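Local coordinates for Aln2 (Streptomyces sp. CM020, PDB 6P7L), which probably takes part in the biosynthesis of the aromatic polyketide alnumycin as a noncanonical, SnoaL-like member of the NTF2-like superfamily, at residues Y37-Q42 against L145-G150; A45-R50 against R155-E160; A61-V64 against E68-L71. All coordinates share one frame; numbering follows the deposited sequence.

Interaction 1 (Y37-Q42 against L145-G150); sequences YVEVTQ and LVRVSG
E39 and R147 are joined by a two-bond salt bridge that ties the long N-terminal helix of this NTF2-like, SnoaL-like fold to the end of strand 133-148. The guanidinium comes end-on and offers one N-H to each carboxylate oxygen. R147 NH1 lies 2.7 Å from E39 OE2, which receives it on its syn lone pair; the bond is fairly straight, at 162°. The second bond, R147 NH2 to E39 OE1 at 2.8 Å, also arrives on the syn side but from 29° out of the carboxylate plane. The two flat groups are nonetheless nearly coplanar, and the paired bonds limit rotation of either one about its last torsion.

E39 reaches across with an extended chain: CG stands anti to the backbone N (chi1 -170°) and the next torsion is fully stretched. R147 instead folds at chi3, which turns its guanidinium back toward the helix, although its CB does not point there. NH1 has a second acceptor within its own segment, G150 O at 3.2 Å, met from above the carbonyl plane. One guanidinium from the strand thus ties both the helix carboxylate and the carbonyl of the turn that follows, and the nearby positive charge would be expected to keep E39 ionised. L152, on the following strand, touches both E39 and R147.

One helical position further on, the contact becomes apolar. V40 and L145 are both buried, and L145 aims its CB at the helix while F43 and Y44 of the same helix also touch it. M106 of strand 98-110 packs on V40. Across the two segments the pair meets through single methyl groups, V40 CG2 lying 4.2 Å from L145 CD1.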
# COMPACT_ATOMS: atom_id res chain seq x y z
N TYR A 37 -10.04 -11.41 -5.02
CA TYR A 37 -9.19 -10.28 -4.63
C TYR A 37 -8.79 -10.36 -3.16
O TYR A 37 -7.59 -10.24 -2.81
CB TYR A 37 -9.89 -8.97 -4.93
CG TYR A 37 -9.01 -7.81 -4.70
CD1 TYR A 37 -8.11 -7.40 -5.68
CD2 TYR A 37 -9.00 -7.15 -3.48
CE1 TYR A 37 -7.28 -6.34 -5.48
CE2 TYR A 37 -8.14 -6.08 -3.26
CZ TYR A 37 -7.29 -5.69 -4.28
OH TYR A 37 -6.41 -4.64 -4.11
N VAL A 38 -9.77 -10.59 -2.29
CA VAL A 38 -9.47 -10.70 -0.87
C VAL A 38 -8.52 -11.87 -0.63
O VAL A 38 -7.56 -11.74 0.14
CB VAL A 38 -10.77 -10.85 -0.07
CG1 VAL A 38 -10.51 -11.23 1.38
CG2 VAL A 38 -11.57 -9.54 -0.12
N GLU A 39 -8.76 -13.00 -1.29
CA GLU A 39 -7.91 -14.18 -1.12
C GLU A 39 -6.46 -13.88 -1.51
O GLU A 39 -5.52 -14.34 -0.83
CB GLU A 39 -8.45 -15.32 -1.97
CG GLU A 39 -7.77 -16.64 -1.67
CD GLU A 39 -8.29 -17.78 -2.49
OE1 GLU A 39 -9.02 -17.55 -3.50
OE2 GLU A 39 -7.98 -18.92 -2.09
N VAL A 40 -6.27 -13.14 -2.60
CA VAL A 40 -4.95 -12.74 -3.05
C VAL A 40 -4.27 -11.82 -2.04
O VAL A 40 -3.09 -12.00 -1.71
CB VAL A 40 -5.03 -12.09 -4.45
CG1 VAL A 40 -3.70 -11.44 -4.84
CG2 VAL A 40 -5.43 -13.12 -5.50
N THR A 41 -5.00 -10.83 -1.51
CA THR A 41 -4.35 -9.94 -0.54
C THR A 41 -3.88 -10.71 0.68
O THR A 41 -2.84 -10.40 1.27
CB THR A 41 -5.26 -8.80 -0.07
OG1 THR A 41 -6.30 -9.28 0.82
CG2 THR A 41 -5.87 -8.02 -1.24
N GLN A 42 -4.66 -11.71 1.10
CA GLN A 42 -4.32 -12.47 2.30
C GLN A 42 -3.16 -13.42 2.03
O GLN A 42 -2.31 -13.63 2.89
CB GLN A 42 -5.55 -13.23 2.82
CG GLN A 42 -6.69 -12.29 3.22
CD GLN A 42 -6.23 -11.27 4.23
OE1 GLN A 42 -5.99 -11.59 5.40
NE2 GLN A 42 -5.98 -10.05 3.74
N LEU A 145 -0.42 -17.45 -9.77
CA LEU A 145 -0.86 -18.25 -8.63
C LEU A 145 -1.79 -19.34 -9.12
O LEU A 145 -2.53 -19.18 -10.11
CB LEU A 145 -1.58 -17.39 -7.57
CG LEU A 145 -0.93 -16.06 -7.24
CD1 LEU A 145 -1.85 -15.18 -6.40
CD2 LEU A 145 0.40 -16.29 -6.57
N VAL A 146 -1.77 -20.46 -8.41
CA VAL A 146 -2.63 -21.59 -8.73
C VAL A 146 -3.24 -22.10 -7.43
O VAL A 146 -2.71 -21.90 -6.35
CB VAL A 146 -1.87 -22.71 -9.45
CG1 VAL A 146 -1.37 -22.24 -10.80
CG2 VAL A 146 -0.72 -23.26 -8.58
N ARG A 147 -4.38 -22.77 -7.57
CA ARG A 147 -5.10 -23.31 -6.42
C ARG A 147 -4.75 -24.78 -6.23
O ARG A 147 -4.84 -25.57 -7.18
CB ARG A 147 -6.61 -23.14 -6.63
CG ARG A 147 -7.45 -23.32 -5.40
CD ARG A 147 -8.88 -22.91 -5.72
NE ARG A 147 -8.95 -21.51 -6.13
CZ ARG A 147 -8.85 -20.49 -5.29
NH1 ARG A 147 -8.68 -20.75 -4.00
NH2 ARG A 147 -8.92 -19.22 -5.73
N VAL A 148 -4.33 -25.15 -5.02
CA VAL A 148 -3.96 -26.53 -4.69
C VAL A 148 -4.69 -26.91 -3.43
O VAL A 148 -4.50 -26.27 -2.38
CB VAL A 148 -2.44 -26.69 -4.52
CG1 VAL A 148 -2.09 -28.13 -4.14
CG2 VAL A 148 -1.74 -26.28 -5.79
N SER A 149 -5.54 -27.94 -3.53
CA SER A 149 -6.43 -28.37 -2.45
C SER A 149 -7.16 -27.16 -1.86
O SER A 149 -7.23 -26.98 -0.64
CB SER A 149 -5.69 -29.17 -1.37
OG SER A 149 -4.81 -30.09 -1.98
N GLY A 150 -7.58 -26.26 -2.74
CA GLY A 150 -8.45 -25.17 -2.37
C GLY A 150 -7.76 -23.89 -1.97
O GLY A 150 -8.45 -22.90 -1.70

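Interaction 2 (A45-R50 against R155-E160); sequences ARQMHR and RSRVIE
Q47 and R157 both swing CG away from the backbone N (chi1 -169° and 174°), and from there they run toward each other from opposite directions. Q47 stays extended, while R157 bends at chi3 to bring its guanidinium end-on to the amide. The meeting place is the interior of the NTF2-like cone, between the long helix 34-52 and strand 151-161 of the curved sheet, close to the centre of the chain.

Both terminal nitrogens of R157 converge on one oxygen. R157 NH2 is 2.9 Å from Q47 OE1 and lies in the carbonyl plane on a lone pair. R157 NH1, at 3.2 Å from the same Q47 OE1, makes a more bent bond and sits above that plane. OE1 itself lies in the guanidinium plane, yet the amide and guanidinium planes stand almost perpendicular, 88° apart, so the fork grips the oxygen with the amide turned across it. On the other side of the amide, Q47 NE2 donates to T62 OG1 and S154 OG, which fixes which end of the group carries the oxygen.

The stronger polar partner of R157 is D143, salt-bridged to its NE, and NH1 also binds a glycerol probably taken up from the crystallisation liquor. This buried charge thus lines a spot that a small polyol can enter, consistent with a pocket. F59 packs against Q47, M48 and R157. M48, bent at chi2 and chi3, adds a methyl obliquely beside the guanidinium, its CE 4.0 Å from R157 NH1.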
# COMPACT_ATOMS: atom_id res chain seq x y z
N ALA A 45 -0.01 -11.13 2.06
CA ALA A 45 0.30 -10.65 3.40
C ALA A 45 1.00 -11.76 4.19
O ALA A 45 2.05 -11.54 4.82
CB ALA A 45 -0.98 -10.18 4.11
N ARG A 46 0.42 -12.96 4.16
CA ARG A 46 1.01 -14.07 4.91
C ARG A 46 2.34 -14.48 4.29
O ARG A 46 3.31 -14.79 5.01
CB ARG A 46 0.02 -15.23 4.95
CG ARG A 46 -1.26 -14.86 5.81
CD ARG A 46 -2.19 -15.97 6.12
NE ARG A 46 -2.91 -15.67 7.37
CZ ARG A 46 -4.04 -14.96 7.43
NH1 ARG A 46 -4.60 -14.50 6.32
NH2 ARG A 46 -4.62 -14.73 8.60
N GLN A 47 2.43 -14.48 2.97
CA GLN A 47 3.69 -14.89 2.33
C GLN A 47 4.83 -13.95 2.72
O GLN A 47 5.95 -14.41 3.01
CB GLN A 47 3.53 -14.91 0.82
CG GLN A 47 4.69 -15.57 0.07
CD GLN A 47 4.54 -15.42 -1.43
OE1 GLN A 47 4.45 -14.28 -1.93
NE2 GLN A 47 4.49 -16.54 -2.14
N MET A 48 4.58 -12.64 2.70
CA MET A 48 5.65 -11.69 3.00
C MET A 48 5.91 -11.64 4.51
O MET A 48 7.06 -11.45 4.94
CB MET A 48 5.34 -10.28 2.48
CG MET A 48 5.44 -10.09 0.98
SD MET A 48 7.05 -10.59 0.30
CE MET A 48 6.56 -12.17 -0.20
N HIS A 49 4.88 -11.83 5.34
CA HIS A 49 5.15 -11.91 6.78
C HIS A 49 6.15 -13.01 7.07
O HIS A 49 7.08 -12.83 7.87
CB HIS A 49 3.89 -12.15 7.60
CG HIS A 49 2.97 -10.96 7.68
ND1 HIS A 49 1.85 -10.94 8.49
CD2 HIS A 49 2.99 -9.77 7.06
CE1 HIS A 49 1.23 -9.78 8.37
NE2 HIS A 49 1.89 -9.05 7.48
N ARG A 50 6.00 -14.15 6.39
CA ARG A 50 6.89 -15.28 6.63
C ARG A 50 8.29 -14.93 6.15
O ARG A 50 9.28 -15.17 6.86
CB ARG A 50 6.39 -16.53 5.93
CG ARG A 50 5.05 -17.08 6.42
CD ARG A 50 4.68 -18.35 5.69
NE ARG A 50 3.35 -18.84 6.02
CZ ARG A 50 2.84 -20.00 5.61
NH1 ARG A 50 3.57 -20.82 4.86
NH2 ARG A 50 1.60 -20.34 5.94
N ARG A 155 3.09 -20.13 -8.36
CA ARG A 155 3.64 -20.95 -9.44
C ARG A 155 4.82 -20.31 -10.15
O ARG A 155 5.77 -21.00 -10.52
CB ARG A 155 2.55 -21.29 -10.46
CG ARG A 155 3.05 -22.12 -11.63
CD ARG A 155 1.89 -22.62 -12.51
NE ARG A 155 1.65 -21.73 -13.65
CZ ARG A 155 0.65 -21.88 -14.51
NH1 ARG A 155 -0.22 -22.87 -14.36
NH2 ARG A 155 0.50 -21.02 -15.51
N SER A 156 4.77 -19.00 -10.34
CA SER A 156 5.77 -18.25 -11.09
C SER A 156 5.93 -16.91 -10.40
O SER A 156 4.94 -16.36 -9.93
CB SER A 156 5.30 -18.03 -12.58
OG SER A 156 6.06 -17.03 -13.24
N ARG A 157 7.15 -16.41 -10.31
CA ARG A 157 7.39 -15.04 -9.87
C ARG A 157 8.51 -14.49 -10.76
O ARG A 157 9.56 -15.13 -10.88
CB ARG A 157 7.79 -14.97 -8.40
CG ARG A 157 8.19 -13.58 -7.94
CD ARG A 157 8.05 -13.35 -6.44
NE ARG A 157 6.66 -13.42 -6.08
CZ ARG A 157 6.18 -13.69 -4.87
NH1 ARG A 157 7.00 -13.85 -3.83
NH2 ARG A 157 4.86 -13.78 -4.71
N VAL A 158 8.29 -13.33 -11.37
CA VAL A 158 9.31 -12.67 -12.20
C VAL A 158 9.48 -11.25 -11.69
O VAL A 158 8.52 -10.47 -11.66
CB VAL A 158 8.90 -12.66 -13.69
CG1 VAL A 158 9.95 -11.91 -14.54
CG2 VAL A 158 8.69 -14.08 -14.22
N ILE A 159 10.70 -10.90 -11.29
CA ILE A 159 11.00 -9.59 -10.71
C ILE A 159 11.82 -8.79 -11.72
O ILE A 159 12.86 -9.27 -12.19
CB ILE A 159 11.79 -9.75 -9.39
CG1 ILE A 159 10.90 -10.46 -8.36
CG2 ILE A 159 12.26 -8.41 -8.89
CD1 ILE A 159 11.65 -10.99 -7.18
N GLU A 160 11.35 -7.60 -12.07
CA GLU A 160 12.12 -6.67 -12.90
C GLU A 160 12.52 -5.51 -11.99
O GLU A 160 11.65 -4.83 -11.44
CB GLU A 160 11.30 -6.17 -14.10
CG GLU A 160 11.06 -7.27 -15.14
CD GLU A 160 10.34 -6.77 -16.37
OE1 GLU A 160 10.30 -5.54 -16.58
OE2 GLU A 160 9.84 -7.61 -17.14

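Interaction 3 (A61-V64 against E68-L71); sequences ATFV and EFRL
The apolar contact is carried by two phenylalanines, F63 and F69, each with its CB turned toward the other segment. The far rim of F63 does the touching: its CZ lies 3.8 Å from F69 CD2 and 4.0 Å from F69 CE2, while F63 CE2 is 3.9 Å from F69 CD2. F63 CZ reaches F69 at the edge, near the plane of its ring.

As an aromatic pair the rings are oblique, with centroids 5.9 Å apart and planes inclined at 41°. Different first torsions shape the meeting: F63 carries CG anti to its carbonyl carbon (chi1 -74°), whereas F69 turns its ring away from the backbone N (chi1 -164°). In this NTF2-like fold the pair joins the short strand 63-64 to strand 67-70 next to it in the chain, and I83 of helix 80-90 packs on both rings. F59 meets F63 edge-to-face, and F69 also rests on R157 and I159 of strand 151-161.

The polar bonds run to strand 151-161: F63 O accepts from the side-chain NH2 of R153, while E68 pairs through its backbone with R155 and R157.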
# COMPACT_ATOMS: atom_id res chain seq x y z
N ALA A 61 7.33 -22.84 1.20
CA ALA A 61 6.24 -23.80 1.16
C ALA A 61 5.00 -23.24 0.47
O ALA A 61 4.09 -24.01 0.11
CB ALA A 61 5.89 -24.25 2.58
N THR A 62 4.94 -21.93 0.29
CA THR A 62 3.82 -21.36 -0.45
C THR A 62 3.97 -21.57 -1.95
O THR A 62 3.00 -21.33 -2.69
CB THR A 62 3.65 -19.86 -0.20
OG1 THR A 62 4.73 -19.10 -0.77
CG2 THR A 62 3.47 -19.54 1.29
N PHE A 63 5.14 -22.05 -2.41
CA PHE A 63 5.37 -22.31 -3.83
C PHE A 63 5.07 -23.77 -4.15
O PHE A 63 5.27 -24.67 -3.33
CB PHE A 63 6.83 -21.98 -4.22
CG PHE A 63 7.11 -20.52 -4.30
CD1 PHE A 63 7.32 -19.78 -3.14
CD2 PHE A 63 7.18 -19.87 -5.52
CE1 PHE A 63 7.54 -18.43 -3.21
CE2 PHE A 63 7.41 -18.50 -5.58
CZ PHE A 63 7.57 -17.80 -4.42
N VAL A 64 4.56 -24.02 -5.37
CA VAL A 64 4.30 -25.38 -5.81
C VAL A 64 5.58 -26.05 -6.32
O VAL A 64 6.58 -25.41 -6.62
CB VAL A 64 3.20 -25.43 -6.88
CG1 VAL A 64 1.94 -24.81 -6.34
CG2 VAL A 64 3.67 -24.77 -8.17
N GLU A 68 8.77 -21.54 -10.73
CA GLU A 68 9.90 -20.81 -11.31
C GLU A 68 9.97 -19.44 -10.68
O GLU A 68 8.97 -18.71 -10.65
CB GLU A 68 9.75 -20.68 -12.82
CG GLU A 68 10.52 -21.70 -13.63
CD GLU A 68 10.06 -21.75 -15.08
OE1 GLU A 68 9.89 -22.86 -15.61
OE2 GLU A 68 9.88 -20.67 -15.69
N PHE A 69 11.15 -19.09 -10.15
CA PHE A 69 11.39 -17.81 -9.51
C PHE A 69 12.51 -17.13 -10.29
O PHE A 69 13.67 -17.53 -10.17
CB PHE A 69 11.78 -18.00 -8.04
CG PHE A 69 11.69 -16.75 -7.22
CD1 PHE A 69 12.45 -15.64 -7.52
CD2 PHE A 69 10.84 -16.69 -6.12
CE1 PHE A 69 12.37 -14.49 -6.76
CE2 PHE A 69 10.77 -15.54 -5.36
CZ PHE A 69 11.51 -14.45 -5.68
N ARG A 70 12.17 -16.08 -11.03
CA ARG A 70 13.11 -15.40 -11.91
C ARG A 70 13.54 -14.10 -11.25
O ARG A 70 12.76 -13.14 -11.17
CB ARG A 70 12.51 -15.16 -13.29
CG ARG A 70 13.55 -14.80 -14.31
CD ARG A 70 12.96 -14.89 -15.56
NE ARG A 70 12.51 -16.25 -15.96
CZ ARG A 70 13.19 -17.08 -16.76
NH1 ARG A 70 14.38 -16.75 -17.25
NH2 ARG A 70 12.67 -18.27 -17.06
N LEU A 71 14.83 -14.06 -10.92
CA LEU A 71 15.49 -13.00 -10.21
C LEU A 71 15.72 -11.84 -11.16
O LEU A 71 15.76 -11.99 -12.39
CB LEU A 71 16.83 -13.50 -9.65
CG LEU A 71 16.82 -14.56 -8.55
CD1 LEU A 71 18.23 -15.10 -8.28
CD2 LEU A 71 16.26 -13.99 -7.28

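Overall arrangement
Interactions 1 and 2 hang on the same helix, 34-52, and reach neighbouring strands of one sheet, 133-148 and 151-161; their centres are about 12 Å apart, and V146 CG1 meets R155 CD at 3.7 Å. Interaction 3 lies about 8 Å from interaction 2 and about 15 Å from interaction 1, centre to centre. R157 O lies 2.8 Å from R70 N, F69 CE2 packs on R157 CD at 3.7 Å, and V64 CG1 packs on V146 CG2 at 3.8 Å. Between nearest atoms, the glycerol is about 3 Å from the R157 side chain and about 4 Å from that of F69, so interactions 2 and 3 both border the glycerol site, consistent with a pocket. Interactions 1 and 2 also touch the second subunit.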